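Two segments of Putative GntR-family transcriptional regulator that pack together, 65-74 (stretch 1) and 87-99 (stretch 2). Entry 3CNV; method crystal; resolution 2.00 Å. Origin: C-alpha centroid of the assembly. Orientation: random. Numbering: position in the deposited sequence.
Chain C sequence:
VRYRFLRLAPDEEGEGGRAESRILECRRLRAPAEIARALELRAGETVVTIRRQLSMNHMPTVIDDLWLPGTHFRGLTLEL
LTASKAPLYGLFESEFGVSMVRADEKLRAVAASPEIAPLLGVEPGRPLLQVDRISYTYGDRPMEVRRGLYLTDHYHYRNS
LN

Stretch 1, residues 65-74: DLWLPGTHFR
Stretch 2 87-99: PLYGLFESEFGVS

Residues 65-74 and 87-99 of this putative GntR-family transcriptional regulator pack mainly through apolar side chains, with one backbone oxygen, His-72 O, also touching; no hydrogen bond or salt bridge crosses between them. Stretch 1 continues a strand through Pro-69 and then turns, whereas stretch 2 is a helix that begins at Leu-88, with Pro-87 at the N-cap position. Strand and helix run nearly parallel, at 14° between their N-to-C directions, and their axes approach to 13.1 Å, a spacing that side chains must fill. The register is set by Leu-66 CA and Leu-88 CA, 10.3 Å apart, and by Phe-73 CA and Phe-96 CA, which close to 6.8 Å. The contact buries 364 Å², both sides summed.

The strand alternates in the usual way. Asp-65 (phi/psi -111/132°) and Trp-67 (-135/128°), both with chi1 m, lie out of reach of the helix, and the Asp-65 carboxylate is hydrogen-bonded elsewhere in the structure. Leu-66 (-127/148°) and Leu-68 (-127/141°) point toward the helix. Leu-66, with chi1 m and chi2 p, places CD2 3.8 Å from Leu-88 CD1 and 3.9 Å from Phe-92 CZ, meeting the Phe-92 ring at its edge. Leu-88 answers with an m,t rotamer. Leu-68, also m,t, brings CD1 to 3.7 Å from Phe-92 CZ. The two branched aliphatic side chains thus share the tip of one ring, whose chi1 of -58° and chi2 of -21° carry it out from the helix toward the strand.

Pro-69 (-61/124°) ends the strand without touching stretch 2. Gly-70, Thr-71 and His-72 adopt helical phi/psi without the regular bonds, and the turn is secured by Phe-73 N to Gly-70 O at 3.1 Å, with a weak bond from His-72 N to Pro-69 O at 3.2 Å. The CA-to-CB bond of His-72 (chi1 -55°, chi2 115°) points sideways and the residue is exposed; its backbone makes the closest approach, with His-72 O 3.7 Å from Phe-96 CD1.

Phe-73 (-128/25°; chi1 -76°, chi2 -82°) has the largest covered area of the contact, 91 Å². Its CA-to-CB bond points sideways, but the ring end comes nearer and enters among Phe-92, Phe-96 and Val-98. Its edge is directed toward the face of Phe-92, with centroids 5.2 Å apart, planes at 70° and Phe-73 CE1 3.7 Å from Phe-92 CD1. Against Phe-96 (chi1 -59°, chi2 -86°) the rings are oblique, at 41° and again 5.2 Å between centroids; Phe-73 CD1 lies 3.7 Å from Phe-96 CG, over one face of the Phe-96 ring. The flat, wide phenyl groups fill this space without leaving polar atoms to satisfy.

Beyond the helix, Gly-97 takes a positive phi (65/31°), which favours glycine, and the chain turns so that Val-98 N bonds Phe-92 O at 3.0 Å. Val-98 (-110/108°, chi1 t) then points toward stretch 1, its CG2 4.1 Å from Phe-73 CZ. Arg-74 (-53/-35°) points away and remains exposed.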

# COMPACT_ATOMS: atom_id res chain seq x y z
N ASP C 65 0.17 -3.37 -22.92
CA ASP C 65 -1.05 -3.24 -23.73
C ASP C 65 -2.04 -2.50 -22.84
O ASP C 65 -2.27 -2.93 -21.72
CB ASP C 65 -1.67 -4.57 -24.17
CG ASP C 65 -0.92 -5.23 -25.30
OD1 ASP C 65 -0.43 -4.51 -26.17
OD2 ASP C 65 -0.85 -6.48 -25.35
N LEU C 66 -2.68 -1.49 -23.38
CA LEU C 66 -3.64 -0.63 -22.63
C LEU C 66 -4.94 -0.60 -23.40
O LEU C 66 -4.96 -0.61 -24.62
CB LEU C 66 -3.13 0.85 -22.58
CG LEU C 66 -1.95 1.40 -21.83
CD1 LEU C 66 -0.59 0.98 -22.45
CD2 LEU C 66 -2.20 2.89 -21.82
N TRP C 67 -6.03 -0.48 -22.67
CA TRP C 67 -7.35 -0.33 -23.26
C TRP C 67 -8.03 0.81 -22.46
O TRP C 67 -8.11 0.77 -21.23
CB TRP C 67 -8.18 -1.60 -23.08
CG TRP C 67 -7.76 -2.81 -23.86
CD1 TRP C 67 -8.22 -3.20 -25.08
CD2 TRP C 67 -6.76 -3.76 -23.49
NE1 TRP C 67 -7.59 -4.35 -25.47
CE2 TRP C 67 -6.67 -4.70 -24.52
CE3 TRP C 67 -5.95 -3.91 -22.38
CZ2 TRP C 67 -5.79 -5.79 -24.45
CZ3 TRP C 67 -5.08 -4.96 -22.32
CH2 TRP C 67 -4.99 -5.90 -23.36
N LEU C 68 -8.52 1.77 -23.18
CA LEU C 68 -9.18 2.95 -22.64
C LEU C 68 -10.57 3.16 -23.25
O LEU C 68 -10.76 2.98 -24.43
CB LEU C 68 -8.31 4.14 -22.92
CG LEU C 68 -6.83 4.06 -22.48
CD1 LEU C 68 -5.98 5.03 -23.28
CD2 LEU C 68 -6.78 4.40 -20.98
N PRO C 69 -11.55 3.59 -22.44
CA PRO C 69 -12.92 3.79 -22.98
C PRO C 69 -12.94 4.87 -24.11
O PRO C 69 -12.44 5.98 -23.94
CB PRO C 69 -13.72 4.21 -21.76
CG PRO C 69 -12.68 4.64 -20.71
CD PRO C 69 -11.42 3.96 -21.01
N GLY C 70 -13.44 4.50 -25.27
CA GLY C 70 -13.36 5.37 -26.47
C GLY C 70 -13.96 6.72 -26.13
O GLY C 70 -13.44 7.75 -26.51
N THR C 71 -15.00 6.67 -25.32
CA THR C 71 -15.81 7.82 -24.94
C THR C 71 -14.94 8.93 -24.39
O THR C 71 -14.93 10.02 -24.92
CB THR C 71 -16.91 7.45 -23.88
OG1 THR C 71 -16.32 6.88 -22.67
CG2 THR C 71 -17.94 6.47 -24.48
N HIS C 72 -14.10 8.62 -23.43
CA HIS C 72 -13.33 9.67 -22.74
C HIS C 72 -12.02 10.01 -23.45
O HIS C 72 -11.32 10.95 -23.08
CB HIS C 72 -13.06 9.28 -21.29
CG HIS C 72 -14.30 8.92 -20.53
ND1 HIS C 72 -14.53 7.65 -20.04
CD2 HIS C 72 -15.38 9.67 -20.20
CE1 HIS C 72 -15.70 7.64 -19.42
NE2 HIS C 72 -16.24 8.85 -19.51
N PHE C 73 -11.70 9.24 -24.47
CA PHE C 73 -10.36 9.34 -25.05
C PHE C 73 -10.40 9.54 -26.55
O PHE C 73 -9.45 9.20 -27.29
CB PHE C 73 -9.52 8.13 -24.66
CG PHE C 73 -9.01 8.18 -23.24
CD1 PHE C 73 -7.87 8.91 -22.91
CD2 PHE C 73 -9.71 7.53 -22.21
CE1 PHE C 73 -7.44 8.96 -21.58
CE2 PHE C 73 -9.27 7.54 -20.93
CZ PHE C 73 -8.13 8.27 -20.60
N ARG C 74 -11.53 10.09 -27.00
CA ARG C 74 -11.75 10.35 -28.44
C ARG C 74 -10.62 11.16 -29.05
O ARG C 74 -10.20 10.89 -30.17
CB ARG C 74 -13.13 10.95 -28.71
CG ARG C 74 -14.14 9.82 -28.81
CD ARG C 74 -15.51 10.30 -29.24
NE ARG C 74 -16.27 10.74 -28.08
CZ ARG C 74 -16.31 12.00 -27.63
NH1 ARG C 74 -15.64 12.97 -28.26
NH2 ARG C 74 -17.04 12.28 -26.55
N PRO C 87 4.98 11.10 -20.03
CA PRO C 87 4.49 9.81 -19.64
C PRO C 87 2.99 9.70 -19.91
O PRO C 87 2.24 10.71 -19.84
CB PRO C 87 4.82 9.76 -18.15
CG PRO C 87 5.58 11.00 -17.83
CD PRO C 87 5.35 11.97 -18.90
N LEU C 88 2.53 8.51 -20.24
CA LEU C 88 1.09 8.33 -20.52
C LEU C 88 0.12 8.86 -19.41
O LEU C 88 -0.85 9.55 -19.72
CB LEU C 88 0.74 6.88 -20.79
CG LEU C 88 1.32 6.31 -22.11
CD1 LEU C 88 0.99 4.82 -22.29
CD2 LEU C 88 0.73 7.10 -23.24
N TYR C 89 0.32 8.46 -18.16
CA TYR C 89 -0.60 8.89 -17.09
C TYR C 89 -0.61 10.39 -17.00
O TYR C 89 -1.64 11.00 -16.74
CB TYR C 89 -0.35 8.24 -15.72
CG TYR C 89 -0.74 6.81 -15.67
CD1 TYR C 89 -2.08 6.41 -15.76
CD2 TYR C 89 0.21 5.85 -15.45
CE1 TYR C 89 -2.42 5.06 -15.70
CE2 TYR C 89 -0.11 4.51 -15.35
CZ TYR C 89 -1.42 4.12 -15.49
OH TYR C 89 -1.68 2.76 -15.40
N GLY C 90 0.53 10.99 -17.26
CA GLY C 90 0.59 12.48 -17.24
C GLY C 90 -0.20 13.05 -18.40
O GLY C 90 -0.89 14.06 -18.26
N LEU C 91 -0.11 12.40 -19.57
CA LEU C 91 -0.89 12.80 -20.75
C LEU C 91 -2.40 12.67 -20.46
O LEU C 91 -3.19 13.53 -20.80
CB LEU C 91 -0.56 11.94 -21.98
CG LEU C 91 -1.40 12.20 -23.24
CD1 LEU C 91 -1.01 13.64 -23.84
CD2 LEU C 91 -1.27 11.10 -24.34
N PHE C 92 -2.80 11.57 -19.83
CA PHE C 92 -4.21 11.34 -19.57
C PHE C 92 -4.73 12.45 -18.65
O PHE C 92 -5.84 12.92 -18.80
CB PHE C 92 -4.50 9.96 -18.95
CG PHE C 92 -4.03 8.78 -19.76
CD1 PHE C 92 -3.81 8.90 -21.13
CD2 PHE C 92 -3.88 7.53 -19.15
CE1 PHE C 92 -3.40 7.80 -21.88
CE2 PHE C 92 -3.49 6.42 -19.89
CZ PHE C 92 -3.26 6.55 -21.26
N GLU C 93 -3.89 12.86 -17.72
CA GLU C 93 -4.23 13.94 -16.77
C GLU C 93 -4.37 15.27 -17.47
O GLU C 93 -5.42 15.93 -17.42
CB GLU C 93 -3.17 14.11 -15.64
CG GLU C 93 -3.41 13.27 -14.44
CD GLU C 93 -2.32 13.33 -13.31
OE1 GLU C 93 -1.34 14.12 -13.42
OE2 GLU C 93 -2.47 12.53 -12.31
N SER C 94 -3.30 15.66 -18.14
CA SER C 94 -3.25 16.99 -18.75
C SER C 94 -4.12 17.20 -19.98
O SER C 94 -4.69 18.28 -20.14
CB SER C 94 -1.82 17.35 -19.17
OG SER C 94 -1.08 17.25 -17.98
N GLU C 95 -4.21 16.19 -20.86
CA GLU C 95 -4.97 16.39 -22.11
C GLU C 95 -6.39 15.92 -21.96
O GLU C 95 -7.28 16.40 -22.65
CB GLU C 95 -4.31 15.71 -23.32
CG GLU C 95 -2.89 16.14 -23.54
CD GLU C 95 -2.75 17.66 -23.52
OE1 GLU C 95 -3.55 18.33 -24.28
OE2 GLU C 95 -1.87 18.16 -22.72
N PHE C 96 -6.63 14.96 -21.07
CA PHE C 96 -7.95 14.30 -21.00
C PHE C 96 -8.64 14.49 -19.64
O PHE C 96 -9.80 14.16 -19.51
CB PHE C 96 -7.86 12.78 -21.44
CG PHE C 96 -7.34 12.59 -22.86
CD1 PHE C 96 -8.20 12.64 -23.94
CD2 PHE C 96 -5.97 12.50 -23.12
CE1 PHE C 96 -7.71 12.55 -25.24
CE2 PHE C 96 -5.47 12.38 -24.42
CZ PHE C 96 -6.33 12.41 -25.49
N GLY C 97 -7.94 15.08 -18.67
CA GLY C 97 -8.49 15.35 -17.33
C GLY C 97 -8.83 14.08 -16.57
O GLY C 97 -9.77 14.01 -15.78
N VAL C 98 -8.05 13.02 -16.84
CA VAL C 98 -8.23 11.75 -16.12
C VAL C 98 -7.08 11.45 -15.16
O VAL C 98 -5.98 11.22 -15.59
CB VAL C 98 -8.43 10.63 -17.16
CG1 VAL C 98 -8.46 9.25 -16.50
CG2 VAL C 98 -9.70 10.95 -17.98
N SER C 99 -7.33 11.56 -13.84
CA SER C 99 -6.33 11.31 -12.80
C SER C 99 -6.70 10.08 -12.04
O SER C 99 -7.81 9.97 -11.54
CB SER C 99 -6.23 12.41 -11.73
OG SER C 99 -6.00 13.67 -12.27